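Local coordinates for protein thiol-disulfide isomerase and thioredoxins (Corynebacterium glutamicum, PDB 3LOR) that probably acts as a thiol-disulfide oxidoreductase or isomerase of the thioredoxin superfamily, with a redoxin domain that can also bind calcium, at residues Val35-Met40 and Leu70-Glu75; Gln39-Gly44 and His77-Pro82. One frame throughout, in Å; residues are numbered along the deposited sequence.

Contact 1: residues Val35-Met40 and Leu70-Glu75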
ATOM      1  N   VAL A  35     -14.409  -3.482 -19.982  1.00  7.74           N
ATOM      2  CA  VAL A  35     -14.526  -4.898 -19.870  1.00  8.53           C
ATOM      3  C   VAL A  35     -13.299  -5.474 -19.223  1.00  9.04           C
ATOM      4  O   VAL A  35     -12.227  -5.329 -19.722  1.00  8.61           O
ATOM      5  CB  VAL A  35     -14.752  -5.571 -21.240  1.00  7.87           C
ATOM      6  CG1 VAL A  35     -14.999  -6.979 -21.094  1.00  7.91           C
ATOM      7  CG2 VAL A  35     -15.839  -4.926 -21.990  1.00  9.60           C
ATOM      8  N   GLU A  36     -13.493  -6.132 -18.107  1.00  9.73           N
ATOM      9  CA  GLU A  36     -12.430  -6.763 -17.385  1.00 10.54           C
ATOM     10  C   GLU A  36     -12.392  -8.240 -17.717  1.00 10.10           C
ATOM     11  O   GLU A  36     -13.223  -8.971 -17.323  1.00 10.28           O
ATOM     12  CB  GLU A  36     -12.614  -6.531 -15.887  1.00 11.00           C
ATOM     13  CG  GLU A  36     -11.525  -7.036 -15.006  1.00 13.10           C
ATOM     14  CD  GLU A  36     -10.244  -6.201 -15.036  1.00 18.22           C
ATOM     15  OE1 GLU A  36      -9.176  -6.766 -15.042  1.00 19.25           O
ATOM     16  OE2 GLU A  36     -10.305  -4.982 -15.038  1.00 18.70           O
ATOM     17  N   VAL A  37     -11.378  -8.646 -18.438  1.00 10.48           N
ATOM     18  CA  VAL A  37     -11.204 -10.010 -18.858  1.00 10.80           C
ATOM     19  C   VAL A  37     -10.349 -10.767 -17.858  1.00 11.74           C
ATOM     20  O   VAL A  37      -9.238 -10.423 -17.626  1.00 11.63           O
ATOM     21  CB  VAL A  37     -10.562 -10.058 -20.251  1.00 10.57           C
ATOM     22  CG1 VAL A  37     -10.537 -11.413 -20.780  1.00 11.11           C
ATOM     23  CG2 VAL A  37     -11.260  -9.210 -21.179  1.00  9.48           C
ATOM     24  N   PHE A  38     -10.905 -11.778 -17.233  1.00 11.55           N
ATOM     25  CA  PHE A  38     -10.247 -12.399 -16.120  1.00 11.89           C
ATOM     26  C   PHE A  38     -10.364 -13.900 -16.035  1.00 11.62           C
ATOM     27  O   PHE A  38     -11.203 -14.486 -16.638  1.00 11.87           O
ATOM     28  CB  PHE A  38     -10.713 -11.783 -14.816  1.00 11.71           C
ATOM     29  CG  PHE A  38     -12.073 -12.184 -14.421  1.00 11.09           C
ATOM     30  CD1 PHE A  38     -12.260 -13.055 -13.403  1.00  9.32           C
ATOM     31  CD2 PHE A  38     -13.167 -11.700 -15.080  1.00  8.56           C
ATOM     32  CE1 PHE A  38     -13.488 -13.411 -13.057  1.00 10.01           C
ATOM     33  CE2 PHE A  38     -14.391 -12.062 -14.729  1.00  8.73           C
ATOM     34  CZ  PHE A  38     -14.567 -12.915 -13.728  1.00  8.03           C
ATOM     35  N   GLN A  39      -9.500 -14.490 -15.241  1.00 11.56           N
ATOM     36  CA  GLN A  39      -9.651 -15.854 -14.793  1.00 11.87           C
ATOM     37  C   GLN A  39      -9.778 -15.801 -13.284  1.00 12.22           C
ATOM     38  O   GLN A  39      -9.107 -15.044 -12.651  1.00 11.95           O
ATOM     39  CB  GLN A  39      -8.481 -16.741 -15.225  1.00 11.94           C
ATOM     40  CG  GLN A  39      -8.650 -17.391 -16.554  1.00 11.32           C
ATOM     41  CD  GLN A  39      -7.533 -18.305 -16.964  1.00 13.19           C
ATOM     42  OE1 GLN A  39      -7.714 -19.112 -17.821  1.00 12.88           O
ATOM     43  NE2 GLN A  39      -6.394 -18.181 -16.357  1.00 13.82           N
HETATM   44  N   MSE A  40     -10.648 -16.605 -12.721  1.00 12.05           N
HETATM   45  CA  MSE A  40     -10.871 -16.593 -11.290  1.00 12.29           C
HETATM   46  C   MSE A  40      -9.669 -17.007 -10.464  1.00 12.16           C
HETATM   47  O   MSE A  40      -9.588 -16.687  -9.337  1.00 11.64           O
HETATM   48  CB  MSE A  40     -12.121 -17.375 -10.893  1.00 12.73           C
HETATM   49  CG  MSE A  40     -12.184 -18.804 -11.347  1.00 14.23           C
HETATM   50 SE   MSE A  40     -13.723 -19.749 -10.850  1.00 23.81          SE
HETATM   51  CE  MSE A  40     -13.520 -19.595  -9.032  1.00 18.48           C
ATOM     52  N   LEU A  70     -15.696 -10.382 -17.849  1.00 11.88           N
ATOM     53  CA  LEU A  70     -15.710 -11.476 -18.779  1.00 12.21           C
ATOM     54  C   LEU A  70     -14.768 -12.538 -18.340  1.00 12.53           C
ATOM     55  O   LEU A  70     -13.603 -12.327 -18.274  1.00 12.61           O
ATOM     56  CB  LEU A  70     -15.424 -11.012 -20.196  1.00 12.03           C
ATOM     57  CG  LEU A  70     -15.438 -12.030 -21.299  1.00 12.21           C
ATOM     58  CD1 LEU A  70     -16.813 -12.355 -21.762  1.00 11.52           C
ATOM     59  CD2 LEU A  70     -14.587 -11.600 -22.401  1.00 12.01           C
ATOM     60  N   HIS A  71     -15.303 -13.693 -18.038  1.00 12.39           N
ATOM     61  CA  HIS A  71     -14.504 -14.777 -17.576  1.00 12.48           C
ATOM     62  C   HIS A  71     -14.083 -15.553 -18.813  1.00 12.68           C
ATOM     63  O   HIS A  71     -14.879 -16.204 -19.400  1.00 11.85           O
ATOM     64  CB  HIS A  71     -15.340 -15.648 -16.678  1.00 12.33           C
ATOM     65  CG  HIS A  71     -14.554 -16.576 -15.830  1.00 14.24           C
ATOM     66  ND1 HIS A  71     -14.973 -17.841 -15.534  1.00 14.39           N
ATOM     67  CD2 HIS A  71     -13.370 -16.422 -15.208  1.00 14.33           C
ATOM     68  CE1 HIS A  71     -14.087 -18.427 -14.769  1.00 15.02           C
ATOM     69  NE2 HIS A  71     -13.101 -17.589 -14.566  1.00 15.00           N
ATOM     70  N   SER A  72     -12.836 -15.411 -19.211  1.00 12.64           N
ATOM     71  CA  SER A  72     -12.266 -16.156 -20.302  1.00 12.88           C
ATOM     72  C   SER A  72     -11.262 -17.144 -19.812  1.00 12.80           C
ATOM     73  O   SER A  72     -10.142 -16.813 -19.591  1.00 12.30           O
ATOM     74  CB  SER A  72     -11.538 -15.233 -21.262  1.00 13.54           C
ATOM     75  OG  SER A  72     -12.354 -14.286 -21.787  1.00 13.56           O
ATOM     76  N   VAL A  73     -11.687 -18.372 -19.684  1.00 12.62           N
ATOM     77  CA  VAL A  73     -10.857 -19.411 -19.156  1.00 12.27           C
ATOM     78  C   VAL A  73     -10.179 -20.099 -20.301  1.00 12.32           C
ATOM     79  O   VAL A  73     -10.823 -20.578 -21.168  1.00 12.59           O
ATOM     80  CB  VAL A  73     -11.720 -20.443 -18.472  1.00 12.89           C
ATOM     81  CG1 VAL A  73     -10.946 -21.587 -17.990  1.00 12.19           C
ATOM     82  CG2 VAL A  73     -12.556 -19.837 -17.414  1.00 12.28           C
ATOM     83  N   PHE A  74      -8.869 -20.098 -20.296  1.00 11.55           N
ATOM     84  CA  PHE A  74      -8.093 -20.746 -21.312  1.00 11.58           C
ATOM     85  C   PHE A  74      -7.186 -21.862 -20.824  1.00 11.73           C
ATOM     86  O   PHE A  74      -6.493 -22.478 -21.590  1.00 11.20           O
ATOM     87  CB  PHE A  74      -7.333 -19.731 -22.121  1.00 10.57           C
ATOM     88  CG  PHE A  74      -6.350 -18.999 -21.356  1.00 10.81           C
ATOM     89  CD1 PHE A  74      -5.088 -19.448 -21.250  1.00 10.93           C
ATOM     90  CD2 PHE A  74      -6.683 -17.865 -20.726  1.00 10.15           C
ATOM     91  CE1 PHE A  74      -4.183 -18.764 -20.548  1.00 12.93           C
ATOM     92  CE2 PHE A  74      -5.773 -17.180 -20.013  1.00 12.99           C
ATOM     93  CZ  PHE A  74      -4.531 -17.641 -19.915  1.00 12.83           C
ATOM     94  N   GLU A  75      -7.207 -22.121 -19.540  1.00 12.01           N
ATOM     95  CA  GLU A  75      -6.476 -23.223 -18.989  1.00 12.84           C
ATOM     96  C   GLU A  75      -7.296 -23.784 -17.838  1.00 12.70           C
ATOM     97  O   GLU A  75      -8.050 -23.071 -17.245  1.00 12.93           O
ATOM     98  CB  GLU A  75      -5.070 -22.785 -18.564  1.00 12.54           C
ATOM     99  CG  GLU A  75      -5.057 -21.720 -17.527  1.00 15.64           C
ATOM    100  CD  GLU A  75      -3.696 -21.108 -17.257  1.00 19.90           C
ATOM    101  OE1 GLU A  75      -2.679 -21.570 -17.776  1.00 20.88           O
ATOM    102  OE2 GLU A  75      -3.655 -20.153 -16.497  1.00 22.36           O
TER

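Contact 2: residues Gln39-Gly44 and His77-Pro82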
ATOM      1  N   GLN A  39      -9.500 -14.490 -15.241  1.00 11.56           N
ATOM      2  CA  GLN A  39      -9.651 -15.854 -14.793  1.00 11.87           C
ATOM      3  C   GLN A  39      -9.778 -15.801 -13.284  1.00 12.22           C
ATOM      4  O   GLN A  39      -9.107 -15.044 -12.651  1.00 11.95           O
ATOM      5  CB  GLN A  39      -8.481 -16.741 -15.225  1.00 11.94           C
ATOM      6  CG  GLN A  39      -8.650 -17.391 -16.554  1.00 11.32           C
ATOM      7  CD  GLN A  39      -7.533 -18.305 -16.964  1.00 13.19           C
ATOM      8  OE1 GLN A  39      -7.714 -19.112 -17.821  1.00 12.88           O
ATOM      9  NE2 GLN A  39      -6.394 -18.181 -16.357  1.00 13.82           N
HETATM   10  N   MSE A  40     -10.648 -16.605 -12.721  1.00 12.05           N
HETATM   11  CA  MSE A  40     -10.871 -16.593 -11.290  1.00 12.29           C
HETATM   12  C   MSE A  40      -9.669 -17.007 -10.464  1.00 12.16           C
HETATM   13  O   MSE A  40      -9.588 -16.687  -9.337  1.00 11.64           O
HETATM   14  CB  MSE A  40     -12.121 -17.375 -10.893  1.00 12.73           C
HETATM   15  CG  MSE A  40     -12.184 -18.804 -11.347  1.00 14.23           C
HETATM   16 SE   MSE A  40     -13.723 -19.749 -10.850  1.00 23.81          SE
HETATM   17  CE  MSE A  40     -13.520 -19.595  -9.032  1.00 18.48           C
ATOM     18  N   LEU A  41      -8.765 -17.758 -11.054  1.00 11.77           N
ATOM     19  CA  LEU A  41      -7.600 -18.250 -10.359  1.00 12.03           C
ATOM     20  C   LEU A  41      -6.284 -17.631 -10.772  1.00 12.68           C
ATOM     21  O   LEU A  41      -5.270 -18.176 -10.515  1.00 14.02           O
ATOM     22  CB  LEU A  41      -7.510 -19.768 -10.395  1.00 11.24           C
ATOM     23  CG  LEU A  41      -8.601 -20.576  -9.724  1.00 11.22           C
ATOM     24  CD1 LEU A  41      -8.587 -21.996 -10.002  1.00  8.76           C
ATOM     25  CD2 LEU A  41      -8.741 -20.306  -8.286  1.00 10.26           C
ATOM     26  N   CYS A  42      -6.318 -16.492 -11.411  1.00 13.16           N
ATOM     27  CA  CYS A  42      -5.135 -15.802 -11.824  1.00 13.66           C
ATOM     28  C   CYS A  42      -4.843 -14.713 -10.811  1.00 13.20           C
ATOM     29  O   CYS A  42      -5.686 -13.957 -10.456  1.00 12.58           O
ATOM     30  CB  CYS A  42      -5.333 -15.237 -13.221  1.00 13.91           C
ATOM     31  SG  CYS A  42      -4.348 -13.874 -13.607  1.00 19.81           S
ATOM     32  N   PRO A  43      -3.621 -14.679 -10.338  1.00 12.79           N
ATOM     33  CA  PRO A  43      -3.229 -13.779  -9.272  1.00 12.54           C
ATOM     34  C   PRO A  43      -3.377 -12.330  -9.650  1.00 13.04           C
ATOM     35  O   PRO A  43      -3.781 -11.558  -8.838  1.00 12.85           O
ATOM     36  CB  PRO A  43      -1.767 -14.113  -9.073  1.00 12.56           C
ATOM     37  CG  PRO A  43      -1.615 -15.422  -9.601  1.00 12.15           C
ATOM     38  CD  PRO A  43      -2.523 -15.558 -10.719  1.00 12.74           C
ATOM     39  N   GLY A  44      -3.022 -12.015 -10.877  1.00 12.90           N
ATOM     40  CA  GLY A  44      -3.112 -10.696 -11.380  1.00 12.74           C
ATOM     41  C   GLY A  44      -4.539 -10.247 -11.385  1.00 13.05           C
ATOM     42  O   GLY A  44      -4.832  -9.151 -11.056  1.00 12.91           O
ATOM     43  N   HIS A  77      -9.873 -25.708 -17.392  1.00 12.74           N
ATOM     44  CA  HIS A  77     -11.261 -25.465 -17.567  1.00 13.94           C
ATOM     45  C   HIS A  77     -12.140 -26.234 -16.589  1.00 13.96           C
ATOM     46  O   HIS A  77     -13.116 -25.720 -16.143  1.00 14.67           O
ATOM     47  CB  HIS A  77     -11.653 -25.866 -18.976  1.00 14.39           C
ATOM     48  CG  HIS A  77     -10.911 -25.141 -20.031  1.00 17.23           C
ATOM     49  ND1 HIS A  77     -11.459 -24.112 -20.744  1.00 18.22           N
ATOM     50  CD2 HIS A  77      -9.643 -25.265 -20.466  1.00 18.89           C
ATOM     51  CE1 HIS A  77     -10.572 -23.647 -21.592  1.00 17.83           C
ATOM     52  NE2 HIS A  77      -9.466 -24.337 -21.450  1.00 18.95           N
ATOM     53  N   ASP A  78     -11.785 -27.460 -16.271  1.00 13.76           N
ATOM     54  CA  ASP A  78     -12.579 -28.316 -15.416  1.00 14.55           C
ATOM     55  C   ASP A  78     -12.717 -27.787 -14.017  1.00 14.43           C
ATOM     56  O   ASP A  78     -13.665 -28.033 -13.355  1.00 14.90           O
ATOM     57  CB  ASP A  78     -12.048 -29.733 -15.400  1.00 14.46           C
ATOM     58  CG  ASP A  78     -10.613 -29.802 -15.066  1.00 16.88           C
ATOM     59  OD1 ASP A  78      -9.979 -28.765 -14.863  1.00 19.60           O
ATOM     60  OD2 ASP A  78     -10.087 -30.904 -15.027  1.00 17.89           O
ATOM     61  N   VAL A  79     -11.721 -27.048 -13.613  1.00 14.04           N
ATOM     62  CA  VAL A  79     -11.707 -26.360 -12.368  1.00 13.77           C
ATOM     63  C   VAL A  79     -12.348 -24.951 -12.338  1.00 14.27           C
ATOM     64  O   VAL A  79     -12.682 -24.456 -11.299  1.00 14.42           O
ATOM     65  CB  VAL A  79     -10.295 -26.300 -11.956  1.00 13.96           C
ATOM     66  CG1 VAL A  79     -10.026 -25.148 -11.160  1.00 13.49           C
ATOM     67  CG2 VAL A  79      -9.934 -27.528 -11.304  1.00 13.01           C
HETATM   68  N   MSE A  80     -12.478 -24.304 -13.481  1.00 13.53           N
HETATM   69  CA  MSE A  80     -12.944 -22.944 -13.522  1.00 14.18           C
HETATM   70  C   MSE A  80     -14.267 -22.869 -14.240  1.00 14.13           C
HETATM   71  O   MSE A  80     -14.467 -22.071 -15.107  1.00 14.36           O
HETATM   72  CB  MSE A  80     -11.923 -21.993 -14.147  1.00 14.00           C
HETATM   73  CG  MSE A  80     -10.714 -21.660 -13.294  1.00 15.24           C
HETATM   74 SE   MSE A  80      -9.583 -20.226 -13.905  1.00 19.42          SE
HETATM   75  CE  MSE A  80      -8.012 -21.047 -14.287  1.00 14.97           C
ATOM     76  N   THR A  81     -15.184 -23.709 -13.840  1.00 13.84           N
ATOM     77  CA  THR A  81     -16.489 -23.754 -14.443  1.00 13.93           C
ATOM     78  C   THR A  81     -17.338 -22.569 -14.064  1.00 13.59           C
ATOM     79  O   THR A  81     -17.026 -21.859 -13.188  1.00 13.67           O
ATOM     80  CB  THR A  81     -17.272 -25.014 -14.058  1.00 13.80           C
ATOM     81  OG1 THR A  81     -17.547 -24.990 -12.671  1.00 14.43           O
ATOM     82  CG2 THR A  81     -16.507 -26.229 -14.390  1.00 13.77           C
ATOM     83  N   PRO A  82     -18.456 -22.424 -14.738  1.00 13.46           N
ATOM     84  CA  PRO A  82     -19.417 -21.395 -14.432  1.00 13.16           C
ATOM     85  C   PRO A  82     -19.964 -21.528 -13.033  1.00 12.86           C
ATOM     86  O   PRO A  82     -20.232 -20.524 -12.458  1.00 13.01           O
ATOM     87  CB  PRO A  82     -20.476 -21.619 -15.480  1.00 13.26           C
ATOM     88  CG  PRO A  82     -19.743 -22.104 -16.614  1.00 13.28           C
ATOM     89  CD  PRO A  82     -18.602 -22.873 -16.122  1.00 13.27           C
TER

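Contact 1: residues Val35-Met40 and Leu70-Glu75
His71 lays the CD2 corner of its imidazole over one face of the Phe38 ring, 3.7 Å from Phe38 CE1, with the planes inclined at 36°, an oblique pair. At the edge of Phe38, in its plane, lie Glu36 O and Leu70 N. The imidazole carries Val73 CG2 over one face and receives Met40 N at its edge: the amide donates to His71 NE2 (3.2 Å), only slightly out of the ring plane. Phe74 has the Gln39 amide over one face, the two planes 11° apart. Gln39 OE1 there accepts the hydrogen bond from Phe74 N (2.9 Å), which arrives in the amide plane, while Gln39 NE2 reaches Glu75 OE2 by a weak bond of 3.4 Å. The Gln39 chain is extended beyond CG (chi2 -178°), which carries the amide past Ser72 to the Phe74 backbone. The backbones of the parallel strands 32-38 and 65-71 pair through Leu70 N to Glu36 O and Phe38 N to Leu70 O (both 2.9 Å), and Ser72 N extends the ladder to Phe38 O. These are the two strands of a beta-alpha-beta unit crossed over through helix 43-59, as expected of a thioredoxin-like fold. Ser72 OG hydrogen-bonds Asp101 OD2. Accepting the Met40 amide suggests that NE2 of His71 is the unprotonated nitrogen, probably in a neutral imidazole with its proton on ND1.

Contact 2: residues Gln39-Gly44 and His77-Pro82
Met80 pushes its side chain in among Gln39, Met40 and Leu41, and no hydrogen bond joins the two segments. Its CB bond already points toward 39-44, and CG, anti to the carbonyl carbon (chi1 -74°), meets two neighbours: Met40 CG lies 3.8 Å from Met80 CG, and Leu41 CD1 3.9 Å from it. Both methionines are selenomethionine, and the two side chains run antiparallel alongside each other. The selenium comes next, settling against the backbone, with Leu41 N 3.9 Å from Met80 SE, and it also meets Gln39 CB. Beyond SE the chain bends at chi3 (-115°), bringing the terminal methyl to the Gln39 amide, where Met80 CE is 3.9 Å from Gln39 CD. The methyl meets the amide transversely; the oxygen of that amide is held by Phe74 N. Beside this chain, Val79 adds a second apolar touch: its CG1 branch meets Leu41 CD1 at 3.7 Å, the two side chains crossing nearly perpendicular.

Residues Gln39 to Cys42 form a type I turn that presents Met40 and Leu41 to Met80 and leads into helix 43-59, with Cys42 at its N-cap. Cys42 begins a CxxC sequence completed by Cys45, probably the redox pair as in thioredoxins. On the other side, Thr81 is the N-cap of helix 82-91, whose Ala84 and Phe88 also touch Met40. Leu41 of the second subunit packs on Met40, Met40 of that subunit on Leu41, and its Ala84 on Val79. The contact thus joins the turn after strand 32-38 to the loop before helix 82-91, at a subunit interface.

How the contacts relate
Contacts 1 and 2 share Gln39 and Met40, and their centres lie about 7 Å apart. Strand 32-38 leads from contact 1 into the turn of contact 2; Gln39 and Met40 meet 70-75 largely through polar bonds and 77-82 through apolar packing, just before the CxxC helix. The two also touch directly: Glu75 O is 3.6 Å from Met80 CE, and His71 CE1 is 3.7 Å from Met80 O. Phe38 packs on Cys45 and contact 2 contains Cys42, so both border the probable redox site. Near the other end of contact 1, the side chains of Val35 and Leu12 are about 5 Å apart; Leu12 binds calcium in a crystal structure of this protein, though none is bound to this chain.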